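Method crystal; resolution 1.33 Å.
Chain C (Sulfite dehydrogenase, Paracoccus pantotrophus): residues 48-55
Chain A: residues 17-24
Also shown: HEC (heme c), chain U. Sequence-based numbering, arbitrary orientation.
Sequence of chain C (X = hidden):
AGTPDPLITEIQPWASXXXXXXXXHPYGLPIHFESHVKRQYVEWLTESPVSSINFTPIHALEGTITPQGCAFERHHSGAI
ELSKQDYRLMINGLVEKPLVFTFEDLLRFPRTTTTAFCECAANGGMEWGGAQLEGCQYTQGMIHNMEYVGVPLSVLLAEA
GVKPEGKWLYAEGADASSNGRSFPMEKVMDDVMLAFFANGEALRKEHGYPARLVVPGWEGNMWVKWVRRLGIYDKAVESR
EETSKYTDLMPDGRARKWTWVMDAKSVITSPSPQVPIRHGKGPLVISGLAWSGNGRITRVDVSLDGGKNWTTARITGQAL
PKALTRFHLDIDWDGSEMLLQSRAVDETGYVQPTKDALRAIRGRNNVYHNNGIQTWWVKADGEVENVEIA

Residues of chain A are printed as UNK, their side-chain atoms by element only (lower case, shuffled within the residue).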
# COMPACT_ATOMS: atom_id res chain seq x y z
N SER C 48 24.65 -7.54 16.29
CA SER C 48 23.87 -6.53 17.02
C SER C 48 22.54 -6.33 16.32
O SER C 48 22.50 -6.28 15.10
CB SER C 48 24.62 -5.19 16.97
OG SER C 48 23.82 -4.09 17.36
N PRO C 49 21.44 -6.17 17.08
CA PRO C 49 20.14 -5.95 16.44
C PRO C 49 19.95 -4.55 15.85
O PRO C 49 18.92 -4.33 15.20
CB PRO C 49 19.16 -6.23 17.59
CG PRO C 49 19.88 -5.88 18.79
CD PRO C 49 21.34 -6.17 18.55
N VAL C 50 20.90 -3.64 16.07
CA VAL C 50 20.84 -2.33 15.43
C VAL C 50 21.64 -2.25 14.13
O VAL C 50 21.39 -1.34 13.33
CB VAL C 50 21.18 -1.13 16.35
CG1 VAL C 50 20.17 -1.00 17.48
CG2 VAL C 50 22.60 -1.20 16.85
N SER C 51 22.53 -3.23 13.87
CA SER C 51 23.10 -3.39 12.53
C SER C 51 22.69 -4.77 12.05
O SER C 51 23.37 -5.77 12.24
CB SER C 51 24.62 -3.20 12.47
OG SER C 51 25.03 -3.31 11.12
N SER C 52 21.51 -4.80 11.46
CA SER C 52 20.88 -6.06 11.21
C SER C 52 19.74 -5.90 10.21
O SER C 52 19.59 -4.87 9.57
CB SER C 52 20.35 -6.63 12.54
OG SER C 52 20.01 -7.99 12.42
N ILE C 53 18.98 -6.97 10.09
CA ILE C 53 18.03 -7.20 9.01
C ILE C 53 16.80 -7.88 9.61
O ILE C 53 16.91 -8.71 10.51
CB ILE C 53 18.66 -8.14 7.93
CG1 ILE C 53 17.73 -8.36 6.72
CG2 ILE C 53 19.12 -9.48 8.53
CD1 ILE C 53 17.61 -7.16 5.87
N ASN C 54 15.63 -7.55 9.08
CA ASN C 54 14.46 -8.39 9.30
C ASN C 54 13.83 -8.70 7.94
O ASN C 54 14.36 -8.26 6.92
CB ASN C 54 13.51 -7.81 10.34
CG ASN C 54 12.84 -6.54 9.93
OD1 ASN C 54 12.56 -6.32 8.76
ND2 ASN C 54 12.50 -5.70 10.91
N PHE C 55 12.75 -9.48 7.93
CA PHE C 55 12.30 -10.13 6.70
C PHE C 55 10.83 -9.88 6.44
O PHE C 55 9.98 -10.08 7.31
CB PHE C 55 12.55 -11.64 6.80
CG PHE C 55 14.02 -12.00 6.92
CD1 PHE C 55 14.78 -12.18 5.78
CD2 PHE C 55 14.63 -12.06 8.14
CE1 PHE C 55 16.13 -12.49 5.87
CE2 PHE C 55 15.96 -12.34 8.25
CZ PHE C 55 16.72 -12.55 7.12
N UNK A 17 24.36 8.16 18.47
CA UNK A 17 23.76 7.07 19.23
C UNK A 17 22.96 6.16 18.31
O UNK A 17 22.72 6.49 17.17
o UNK A 17 22.96 10.42 22.68
c UNK A 17 22.51 9.40 22.12
o UNK A 17 21.31 9.09 22.15
c UNK A 17 22.82 7.65 20.30
c UNK A 17 23.49 8.52 21.35
N UNK A 18 22.47 5.07 18.84
CA UNK A 18 21.67 4.12 18.09
C UNK A 18 20.23 4.60 17.96
O UNK A 18 19.67 5.20 18.88
c UNK A 18 25.17 0.54 19.27
c UNK A 18 22.86 2.03 18.93
c UNK A 18 23.05 1.26 20.05
c UNK A 18 24.20 0.52 20.22
c UNK A 18 24.99 1.29 18.13
c UNK A 18 21.57 2.77 18.79
c UNK A 18 23.83 2.03 17.96
N UNK A 19 19.62 4.25 16.82
CA UNK A 19 18.18 4.25 16.66
C UNK A 19 17.58 2.94 17.18
O UNK A 19 18.26 2.15 17.83
N UNK A 20 16.33 2.67 16.85
CA UNK A 20 15.67 1.42 17.26
C UNK A 20 16.19 0.20 16.49
O UNK A 20 16.57 0.26 15.33
c UNK A 20 11.95 2.42 17.87
c UNK A 20 13.46 2.53 18.00
c UNK A 20 14.16 1.51 17.09
o UNK A 20 11.41 3.03 16.94
o UNK A 20 11.32 1.70 18.67
N UNK A 21 16.14 -0.94 17.16
CA UNK A 21 16.56 -2.20 16.59
C UNK A 21 15.56 -2.78 15.60
O UNK A 21 14.39 -2.40 15.59
c UNK A 21 16.80 -3.18 17.71
N UNK A 22 16.02 -3.73 14.80
CA UNK A 22 15.17 -4.36 13.79
C UNK A 22 14.12 -5.30 14.35
O UNK A 22 13.26 -5.80 13.62
c UNK A 22 16.67 -6.34 13.34
c UNK A 22 15.96 -5.15 12.73
c UNK A 22 16.91 -4.23 11.95
N UNK A 23 14.20 -5.62 15.63
CA UNK A 23 13.20 -6.45 16.26
C UNK A 23 12.16 -5.66 17.06
O UNK A 23 11.34 -6.27 17.74
o UNK A 23 15.03 -7.88 19.12
o UNK A 23 15.00 -5.82 18.33
c UNK A 23 14.67 -7.03 18.27
c UNK A 23 13.89 -7.55 17.10
N UNK A 24 12.15 -4.33 16.95
CA UNK A 24 11.32 -3.51 17.83
C UNK A 24 9.85 -3.56 17.43
O UNK A 24 8.98 -3.50 18.30
c UNK A 24 11.79 -2.07 17.81
FE HEC U . 33.83 -0.76 15.55
CHA HEC U . 32.81 -1.98 12.55
CHB HEC U . 36.65 0.44 14.12
CHC HEC U . 34.63 0.76 18.45
CHD HEC U . 31.37 -2.45 17.10
NA HEC U . 34.57 -0.77 13.71
C1A HEC U . 34.04 -1.40 12.60
C2A HEC U . 34.97 -1.29 11.48
C3A HEC U . 36.04 -0.61 11.91
C4A HEC U . 35.80 -0.28 13.32
CMA HEC U . 37.29 -0.20 11.11
CAA HEC U . 34.71 -1.87 10.07
CBA HEC U . 35.10 -3.35 9.99
CGA HEC U . 34.95 -3.95 8.63
O1A HEC U . 34.09 -3.52 7.88
O2A HEC U . 35.75 -4.89 8.37
NB HEC U . 35.32 0.41 16.14
C1B HEC U . 36.39 0.83 15.41
C2B HEC U . 37.11 1.82 16.19
C3B HEC U . 36.56 1.89 17.38
C4B HEC U . 35.41 1.04 17.38
CMB HEC U . 38.45 2.42 15.68
CAB HEC U . 36.97 2.81 18.54
CBB HEC U . 37.04 4.28 18.06
NC HEC U . 33.14 -0.82 17.43
C1C HEC U . 33.62 -0.14 18.52
C2C HEC U . 32.86 -0.50 19.68
C3C HEC U . 31.99 -1.44 19.29
C4C HEC U . 32.15 -1.65 17.88
CMC HEC U . 33.13 0.02 21.12
CAC HEC U . 31.00 -2.24 20.13
CBC HEC U . 30.05 -1.61 21.09
ND HEC U . 32.36 -1.95 14.94
C1D HEC U . 31.37 -2.49 15.73
C2D HEC U . 30.37 -3.15 14.96
C3D HEC U . 30.81 -2.98 13.58
C4D HEC U . 32.04 -2.28 13.64
CMD HEC U . 29.09 -3.85 15.38
CAD HEC U . 30.07 -3.47 12.35
CBD HEC U . 29.11 -2.38 11.87
CGD HEC U . 28.32 -2.76 10.67
O1D HEC U . 28.63 -3.79 10.03
O2D HEC U . 27.46 -1.95 10.26

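Position 17 of chain A carries five side-chain atoms, three carbons in a row with two oxygens on the last. A carboxylate at the end of a two-methylene arm identifies Glu17(A). Its side chain is far out of reach of the chain C stretch; it is exposed, as suits a charged group with no partner here.

Position 18 has seven carbons and no other element: one carbon leading to a six-membered ring. The CA-to-CB bond points toward chain C, and the methyl CG2 of Val50(C) sits over one face of the ring, 3.6 Å from its centroid and 12° off the normal. A bare ring of carbons with no hydroxyl makes this Phe18(A), whose flat, electron-rich face accepts the methyl in a CH-pi contact; its atom CD1 lies 3.6 Å from Val50(C) CG2.

Position 19 has no side-chain atoms, so it is Gly19(A). Its backbone still takes part, since its O lies 3.7 Å from CG1 of Val50(C), the other methyl of the same valine. The contact here is made by the backbone, so no side chain is needed for it.

At position 20 the pattern of position 17 returns: three carbons, the third bearing two oxygens. This is Glu20(A). Its CA-to-CB bond points away from chain C and its side chain makes no close contact with chain C, so the carboxylate is kept out of an apolar contact, and both its oxygens are hydrogen-bonded beside the stretches.

Position 21 shows a single carbon, CB, which lies 3.9 Å from CB of Pro49(C) and 4.0 Å from CG1 of Val50(C). One methyl means Ala21(A). The single methyl fits where the backbones run close: CA of Ala21(A) is 4.4 Å from CA of Val50(C) and 3.5 Å from O of Pro49(C).

Position 22 has three carbons, with two branches on CB, and its CA-to-CB bond points toward chain C. The branched, wholly apolar group is that of Val22(A). CG1 approaches O of Ser52(C) at 3.6 Å, while CG2 lies 3.8 Å from CB of Ser52(C) and 3.7 Å from O of Ile53(C). A compact branched side chain suits this buried site, where it packs against the chain C backbone.

Position 23 has two carbons, the second carrying two oxygens: Asp23(A). CA-to-CB points sideways, though the end of the side chain comes nearer, with OD1 4.2 Å from CB of Pro49(C), and the exposed setting leaves the charge accessible to solvent.

Position 24 again has one carbon and makes no contact with chain C. It is Ala24(A), whose N bonds to O of Ala21(A) at 3.3 Å, closing a type I turn. Its role is played by the backbone, and a small side chain without polar atoms asks for no partner.

The contact works by pinning the backbone of Val22(A) at both polar groups. Its N donates to O of Pro49(C) at 3.0 Å, nearly straight at 171°, and its O accepts from ND2 of Asn54(C) at 2.8 Å. Beside these two bonds, Val50(C) packs against Phe18(A) and Ala21(A), so hydrogen bonding and apolar packing join two turns, one from each copy of the protein.

Chain A 17-24: EFGEAVDA
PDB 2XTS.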